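Side-chain contacts in group 1 truncated hemoglobin (Tetrahymena pyriformis, PDB 3AQ9), which binds one heme per subunit, through which it probably binds and carries oxygen, and is linked to nitric oxide detoxification: residues E112-R115 and K116-G120; E71-K74 and G75-L78. The protein carries 1 engineered substitution. All coordinates share one frame; numbering follows the deposited sequence.

Contact 1 of 2, residues E112-R115 and K116-G120. With HEM (protoporphyrin IX containing Fe), chain C.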
loop_
_atom_site.group_PDB
_atom_site.type_symbol
_atom_site.label_atom_id
_atom_site.label_comp_id
_atom_site.label_asym_id
_atom_site.label_seq_id
_atom_site.Cartn_x
_atom_site.Cartn_y
_atom_site.Cartn_z
ATOM N N GLU A 112 -6.728 -5.583 3.221
ATOM C CA GLU A 112 -6.615 -7.067 3.221
ATOM C C GLU A 112 -7.609 -7.686 2.166
ATOM O O GLU A 112 -7.342 -8.760 1.589
ATOM C CB GLU A 112 -6.960 -7.581 4.659
ATOM C CG GLU A 112 -7.264 -9.013 4.763
ATOM C CD GLU A 112 -5.970 -9.906 4.411
ATOM O OE1 GLU A 112 -6.207 -11.100 3.981
ATOM O OE2 GLU A 112 -4.854 -9.425 4.665
ATOM N N HIS A 113 -8.743 -7.012 1.900
ATOM C CA HIS A 113 -9.736 -7.618 0.947
ATOM C C HIS A 113 -9.098 -7.719 -0.480
ATOM O O HIS A 113 -9.678 -8.490 -1.295
ATOM C CB HIS A 113 -10.961 -6.693 0.939
ATOM C CG HIS A 113 -11.811 -6.871 2.147
ATOM N ND1 HIS A 113 -11.859 -5.988 3.230
ATOM C CD2 HIS A 113 -12.614 -7.905 2.454
ATOM C CE1 HIS A 113 -12.739 -6.471 4.140
ATOM N NE2 HIS A 113 -13.199 -7.640 3.686
ATOM N N THR A 114 -7.987 -7.019 -0.747
ATOM C CA THR A 114 -7.419 -7.091 -2.120
ATOM C C THR A 114 -6.559 -8.330 -2.279
ATOM O O THR A 114 -6.117 -8.621 -3.424
ATOM C CB THR A 114 -6.554 -5.899 -2.474
ATOM O OG1 THR A 114 -5.404 -5.783 -1.572
ATOM C CG2 THR A 114 -7.343 -4.564 -2.407
ATOM N N ARG A 115 -6.310 -9.064 -1.173
ATOM C CA ARG A 115 -5.323 -10.203 -1.272
ATOM C C ARG A 115 -5.750 -11.192 -2.404
ATOM O O ARG A 115 -4.920 -11.583 -3.260
ATOM C CB ARG A 115 -5.230 -10.911 0.058
ATOM C CG ARG A 115 -4.138 -12.092 0.018
ATOM C CD ARG A 115 -4.224 -12.928 1.361
ATOM N NE ARG A 115 -3.968 -12.121 2.593
ATOM C CZ ARG A 115 -2.800 -12.085 3.253
ATOM N NH1 ARG A 115 -1.674 -12.741 2.817
ATOM N NH2 ARG A 115 -2.712 -11.347 4.351
ATOM N N LYS A 116 -7.013 -11.596 -2.406
ATOM C CA LYS A 116 -7.415 -12.627 -3.381
ATOM C C LYS A 116 -7.352 -12.095 -4.798
ATOM O O LYS A 116 -7.334 -12.931 -5.759
ATOM C CB LYS A 116 -8.808 -13.156 -3.106
ATOM C CG LYS A 116 -9.894 -12.043 -3.262
ATOM C CD LYS A 116 -11.308 -12.681 -3.053
ATOM C CE LYS A 116 -12.401 -11.550 -3.311
ATOM N NZ LYS A 116 -13.698 -12.275 -3.268
ATOM N N ASP A 117 -7.370 -10.780 -4.963
ATOM C CA ASP A 117 -7.361 -10.265 -6.344
ATOM C C ASP A 117 -5.942 -10.292 -6.972
ATOM O O ASP A 117 -5.843 -10.270 -8.207
ATOM C CB ASP A 117 -7.866 -8.801 -6.383
ATOM C CG ASP A 117 -9.376 -8.758 -5.952
ATOM O OD1 ASP A 117 -10.100 -9.695 -6.308
ATOM O OD2 ASP A 117 -9.637 -7.899 -5.080
ATOM N N MET A 118 -4.895 -10.338 -6.135
ATOM C CA MET A 118 -3.519 -10.193 -6.699
ATOM C C MET A 118 -2.707 -11.470 -6.520
ATOM O O MET A 118 -1.659 -11.606 -7.151
ATOM C CB MET A 118 -2.835 -8.966 -6.141
ATOM C CG MET A 118 -2.673 -9.041 -4.603
ATOM S SD MET A 118 -1.786 -7.550 -4.080
ATOM C CE MET A 118 -3.082 -6.274 -4.232
ATOM N N LEU A 119 -3.080 -12.346 -5.577
ATOM C CA LEU A 119 -2.240 -13.546 -5.441
ATOM C C LEU A 119 -2.440 -14.523 -6.639
ATOM O O LEU A 119 -3.564 -14.825 -7.128
ATOM C CB LEU A 119 -2.543 -14.376 -4.141
ATOM C CG LEU A 119 -2.190 -13.552 -2.869
ATOM C CD1 LEU A 119 -2.386 -14.598 -1.692
ATOM C CD2 LEU A 119 -0.780 -12.942 -2.914
ATOM N N GLY A 120 -1.310 -15.102 -7.082
ATOM C CA GLY A 120 -1.353 -16.171 -8.042
ATOM C C GLY A 120 -1.823 -15.777 -9.418
ATOM O O GLY A 120 -2.380 -16.634 -10.119
HETATM C CHA HEM C . 1.672 -2.341 -9.261
HETATM C CHB HEM C . 4.405 -5.382 -6.540
HETATM C CHC HEM C . 0.836 -5.685 -3.313
HETATM C CHD HEM C . -1.070 -1.622 -5.293
HETATM C C1A HEM C . 2.705 -3.138 -8.799
HETATM C C2A HEM C . 3.956 -3.432 -9.515
HETATM C C3A HEM C . 4.690 -4.215 -8.753
HETATM C C4A HEM C . 3.958 -4.532 -7.548
HETATM C CMA HEM C . 6.093 -4.808 -8.972
HETATM C CAA HEM C . 4.355 -2.731 -10.875
HETATM C CBA HEM C . 4.752 -3.435 -12.190
HETATM C CGA HEM C . 5.432 -2.116 -12.910
HETATM O O1A HEM C . 4.648 -1.229 -13.406
HETATM O O2A HEM C . 6.631 -1.719 -12.642
HETATM C C1B HEM C . 3.573 -5.773 -5.453
HETATM C C2B HEM C . 3.965 -6.866 -4.579
HETATM C C3B HEM C . 2.923 -7.015 -3.746
HETATM C C4B HEM C . 1.991 -5.972 -4.088
HETATM C CMB HEM C . 5.234 -7.716 -4.619
HETATM C CAB HEM C . 2.823 -8.092 -2.657
HETATM C CBB HEM C . 1.638 -8.685 -2.641
HETATM C C1C HEM C . 0.043 -4.546 -3.532
HETATM C C2C HEM C . -0.974 -4.070 -2.627
HETATM C C3C HEM C . -1.450 -2.944 -3.195
HETATM C C4C HEM C . -0.768 -2.686 -4.429
HETATM C CMC HEM C . -1.338 -4.766 -1.251
HETATM C CAC HEM C . -2.535 -1.938 -2.656
HETATM C CBC HEM C . -3.355 -2.286 -1.665
HETATM C C1D HEM C . -0.486 -1.500 -6.561
HETATM C C2D HEM C . -0.846 -0.428 -7.451
HETATM C C3D HEM C . -0.042 -0.670 -8.628
HETATM C C4D HEM C . 0.714 -1.843 -8.331
HETATM C CMD HEM C . -1.856 0.719 -7.295
HETATM C CAD HEM C . -0.011 0.177 -9.872
HETATM C CBD HEM C . -1.024 -0.174 -10.877
HETATM C CGD HEM C . -0.957 0.865 -12.020
HETATM O O1D HEM C . -1.909 0.968 -12.789
HETATM O O2D HEM C . 0.204 1.382 -12.312
HETATM N NA HEM C . 2.776 -3.852 -7.612
HETATM N NB HEM C . 2.324 -5.160 -5.236
HETATM N NC HEM C . 0.146 -3.717 -4.610
HETATM N ND HEM C . 0.527 -2.369 -7.045
HETATM FE FE HEM C . 1.437 -3.803 -6.148
HETATM O O HOH W 1 -8.951 -11.161 -0.179
HETATM O O HOH W 2 -11.386 -8.400 -3.383
HETATM O O HOH W 3 2.630 -2.308 -5.052
#
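The backbone oxygen of R115 takes two N-H groups from the residues ahead: L119 N, 3.1 Å from R115 O, arrives nearly in line with the C=O bond, while M118 N comes in above the carbonyl plane. The two bonds belong to the short, weakly bonded helix 115-118, which follows helix 101-112 through a type I turn from E112 to R115 on the proximal side of the heme in this 2/2 globin fold. R115 grips E112 side-on, with NE 2.8 Å from OE1 and NH2 2.9 Å from OE2, while R115 NH1 makes a salt bridge to D84 on helix 80-96. The aliphatic part of the arginine, CG, lies 3.5 Å from L119 CD1. A leucine here would probably leave both E112 carboxylate oxygens and D84 without their positively charged mate. Water 2 bridges H113 O and D117 OD2. On the heme side, T114 OG1 is hydrogen-bonded to I111 O. M118 sets CG between its backbone N and carbonyl carbon (chi1 61°), which, with an extended chi2, puts SD over the porphyrin; the bend at chi3 (74°) turns only CE, toward T114 OG1 and HEM C2C. M118 SD itself comes within 3.3 Å of HEM CHC, a meso carbon.

Contact 2 of 2, residues E71-K74 and G75-L78; sequences EAHK and GMNL. With HEM (protoporphyrin IX containing Fe), chain C.
H73 and M76 meet where the chain leaves short helix 69-72 and turns back in a type II turn, the site of the proximal heme ligand of the globin fold. H73 NE2 binds the heme iron at 2.1 Å, and a water completes the metal's axial coordination. With CG anti to its carbonyl carbon (chi1 -55°), the histidine points its ring at the iron, while ND1 is hydrogen-bonded to M69 O, which helps fix the rotation of the imidazole. One ring face carries the methyl of A72, offset toward the rim; this same CB also packs on a heme propionate chain, 3.8 Å from CBD. At the ring edge, M76 runs extended beyond CG (chi2 -180°) and brings SD near the plane of the H73 ring, 5.0 Å from its centroid, in a Met-aromatic contact. M76 CE continues to the porphyrin and ends 3.4 Å from HEM C3A. L78 crosses the histidine with CD1, which lies 3.8 Å from H73 CB and also meets the vinyl group, while CD2 rests against the methyl CMB. The turn itself is held by M76 N, 3.2 Å from H73 O, and water 4 links that same oxygen to L78 N. G75 has a positive phi (83°) at which a side chain would collide with K74 O. Bonded at both nitrogens and packed by nonpolar groups, the imidazole is held in a set orientation, and the ND1 bond to a backbone carbonyl would probably strengthen NE2 as an electron donor to the iron.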
loop_
_atom_site.group_PDB
_atom_site.type_symbol
_atom_site.label_atom_id
_atom_site.label_comp_id
_atom_site.label_asym_id
_atom_site.label_seq_id
_atom_site.Cartn_x
_atom_site.Cartn_y
_atom_site.Cartn_z
ATOM N N GLU A 71 -4.973 -7.002 -12.685
ATOM C CA GLU A 71 -4.168 -6.570 -13.864
ATOM C C GLU A 71 -2.823 -6.065 -13.350
ATOM O O GLU A 71 -1.778 -6.246 -14.073
ATOM C CB GLU A 71 -4.864 -5.355 -14.522
ATOM C CG GLU A 71 -6.198 -5.764 -15.206
ATOM C CD GLU A 71 -7.130 -4.407 -15.599
ATOM O OE1 GLU A 71 -7.061 -3.243 -14.968
ATOM O OE2 GLU A 71 -7.955 -4.579 -16.571
ATOM N N ALA A 72 -2.835 -5.296 -12.260
ATOM C CA ALA A 72 -1.567 -4.637 -11.752
ATOM C C ALA A 72 -0.481 -5.718 -11.444
ATOM O O ALA A 72 0.705 -5.466 -11.702
ATOM C CB ALA A 72 -1.810 -3.858 -10.544
ATOM N N HIS A 73 -0.902 -6.901 -11.020
ATOM C CA HIS A 73 0.058 -7.930 -10.574
ATOM C C HIS A 73 0.026 -9.153 -11.473
ATOM O O HIS A 73 0.496 -10.246 -11.069
ATOM C CB HIS A 73 -0.181 -8.282 -9.092
ATOM C CG HIS A 73 -0.143 -7.043 -8.225
ATOM N ND1 HIS A 73 -1.311 -6.382 -7.867
ATOM C CD2 HIS A 73 0.884 -6.280 -7.800
ATOM C CE1 HIS A 73 -0.979 -5.266 -7.185
ATOM N NE2 HIS A 73 0.323 -5.304 -7.033
ATOM N N LYS A 74 -0.474 -8.974 -12.684
ATOM C CA LYS A 74 -0.660 -10.074 -13.613
ATOM C C LYS A 74 0.731 -10.615 -13.983
ATOM O O LYS A 74 1.684 -9.819 -14.194
ATOM C CB LYS A 74 -1.398 -9.556 -14.876
ATOM C CG LYS A 74 -1.838 -10.715 -15.760
ATOM C CD LYS A 74 -2.802 -10.381 -16.890
ATOM C CE LYS A 74 -4.067 -11.352 -16.764
ATOM N NZ LYS A 74 -4.654 -11.556 -18.137
ATOM N N GLY A 75 0.887 -11.943 -14.049
ATOM C CA GLY A 75 2.150 -12.517 -14.433
ATOM C C GLY A 75 3.171 -12.632 -13.292
ATOM O O GLY A 75 4.189 -13.331 -13.516
ATOM N N MET A 76 2.901 -12.106 -12.095
ATOM C CA MET A 76 3.886 -12.110 -11.037
ATOM C C MET A 76 3.729 -13.410 -10.171
ATOM O O MET A 76 4.646 -13.755 -9.459
ATOM C CB MET A 76 3.697 -10.938 -10.111
ATOM C CG MET A 76 3.978 -9.592 -10.905
ATOM S SD MET A 76 3.738 -8.211 -9.721
ATOM C CE MET A 76 3.825 -6.781 -10.778
ATOM N N ASN A 77 2.542 -14.003 -10.232
ATOM C CA ASN A 77 2.244 -15.243 -9.402
ATOM C C ASN A 77 2.645 -14.957 -7.953
ATOM O O ASN A 77 3.377 -15.731 -7.327
ATOM C CB ASN A 77 2.952 -16.476 -9.995
ATOM C CG ASN A 77 2.330 -17.770 -9.485
ATOM O OD1 ASN A 77 1.270 -17.732 -8.805
ATOM N ND2 ASN A 77 2.976 -18.853 -9.729
ATOM N N LEU A 78 2.171 -13.853 -7.412
ATOM C CA LEU A 78 2.497 -13.485 -6.066
ATOM C C LEU A 78 1.934 -14.512 -5.061
ATOM O O LEU A 78 0.873 -15.153 -5.282
ATOM C CB LEU A 78 1.887 -12.114 -5.667
ATOM C CG LEU A 78 2.498 -10.977 -6.438
ATOM C CD1 LEU A 78 1.676 -9.714 -6.111
ATOM C CD2 LEU A 78 3.973 -10.735 -6.207
HETATM C CHA HEM C . 1.672 -2.341 -9.261
HETATM C CHB HEM C . 4.405 -5.382 -6.540
HETATM C CHC HEM C . 0.836 -5.685 -3.313
HETATM C CHD HEM C . -1.070 -1.622 -5.293
HETATM C C1A HEM C . 2.705 -3.138 -8.799
HETATM C C2A HEM C . 3.956 -3.432 -9.515
HETATM C C3A HEM C . 4.690 -4.215 -8.753
HETATM C C4A HEM C . 3.958 -4.532 -7.548
HETATM C CMA HEM C . 6.093 -4.808 -8.972
HETATM C CAA HEM C . 4.355 -2.731 -10.875
HETATM C CBA HEM C . 4.752 -3.435 -12.190
HETATM C CGA HEM C . 5.432 -2.116 -12.910
HETATM O O1A HEM C . 4.648 -1.229 -13.406
HETATM O O2A HEM C . 6.631 -1.719 -12.642
HETATM C C1B HEM C . 3.573 -5.773 -5.453
HETATM C C2B HEM C . 3.965 -6.866 -4.579
HETATM C C3B HEM C . 2.923 -7.015 -3.746
HETATM C C4B HEM C . 1.991 -5.972 -4.088
HETATM C CMB HEM C . 5.234 -7.716 -4.619
HETATM C CAB HEM C . 2.823 -8.092 -2.657
HETATM C CBB HEM C . 1.638 -8.685 -2.641
HETATM C C1C HEM C . 0.043 -4.546 -3.532
HETATM C C2C HEM C . -0.974 -4.070 -2.627
HETATM C C3C HEM C . -1.450 -2.944 -3.195
HETATM C C4C HEM C . -0.768 -2.686 -4.429
HETATM C CMC HEM C . -1.338 -4.766 -1.251
HETATM C CAC HEM C . -2.535 -1.938 -2.656
HETATM C CBC HEM C . -3.355 -2.286 -1.665
HETATM C C1D HEM C . -0.486 -1.500 -6.561
HETATM C C2D HEM C . -0.846 -0.428 -7.451
HETATM C C3D HEM C . -0.042 -0.670 -8.628
HETATM C C4D HEM C . 0.714 -1.843 -8.331
HETATM C CMD HEM C . -1.856 0.719 -7.295
HETATM C CAD HEM C . -0.011 0.177 -9.872
HETATM C CBD HEM C . -1.024 -0.174 -10.877
HETATM C CGD HEM C . -0.957 0.865 -12.020
HETATM O O1D HEM C . -1.909 0.968 -12.789
HETATM O O2D HEM C . 0.204 1.382 -12.312
HETATM N NA HEM C . 2.776 -3.852 -7.612
HETATM N NB HEM C . 2.324 -5.160 -5.236
HETATM N NC HEM C . 0.146 -3.717 -4.610
HETATM N ND HEM C . 0.527 -2.369 -7.045
HETATM FE FE HEM C . 1.437 -3.803 -6.148
HETATM O O HOH W 4 0.191 -12.208 -8.932
HETATM O O HOH W 3 2.630 -2.308 -5.052
#

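How the contacts relate
Along the chain contact 2 comes first, running out of helix 69-72 into the loop before helix 80-96, and contact 1 follows after helix 101-112, at helix 115-118 close to the C-terminus. Their centres are 10 Å apart, on the same side of the centre of the chain, and both touch the heme. The two meet directly: M118 CB packs 3.5 Å from H73 ND1, and G120 N lies 2.8 Å from L78 O, a probable hydrogen bond. L119 also packs on L78. The C-terminal end of the globin thus lies against the loop that carries the proximal ligand, and together they build part of the proximal wall of the heme pocket.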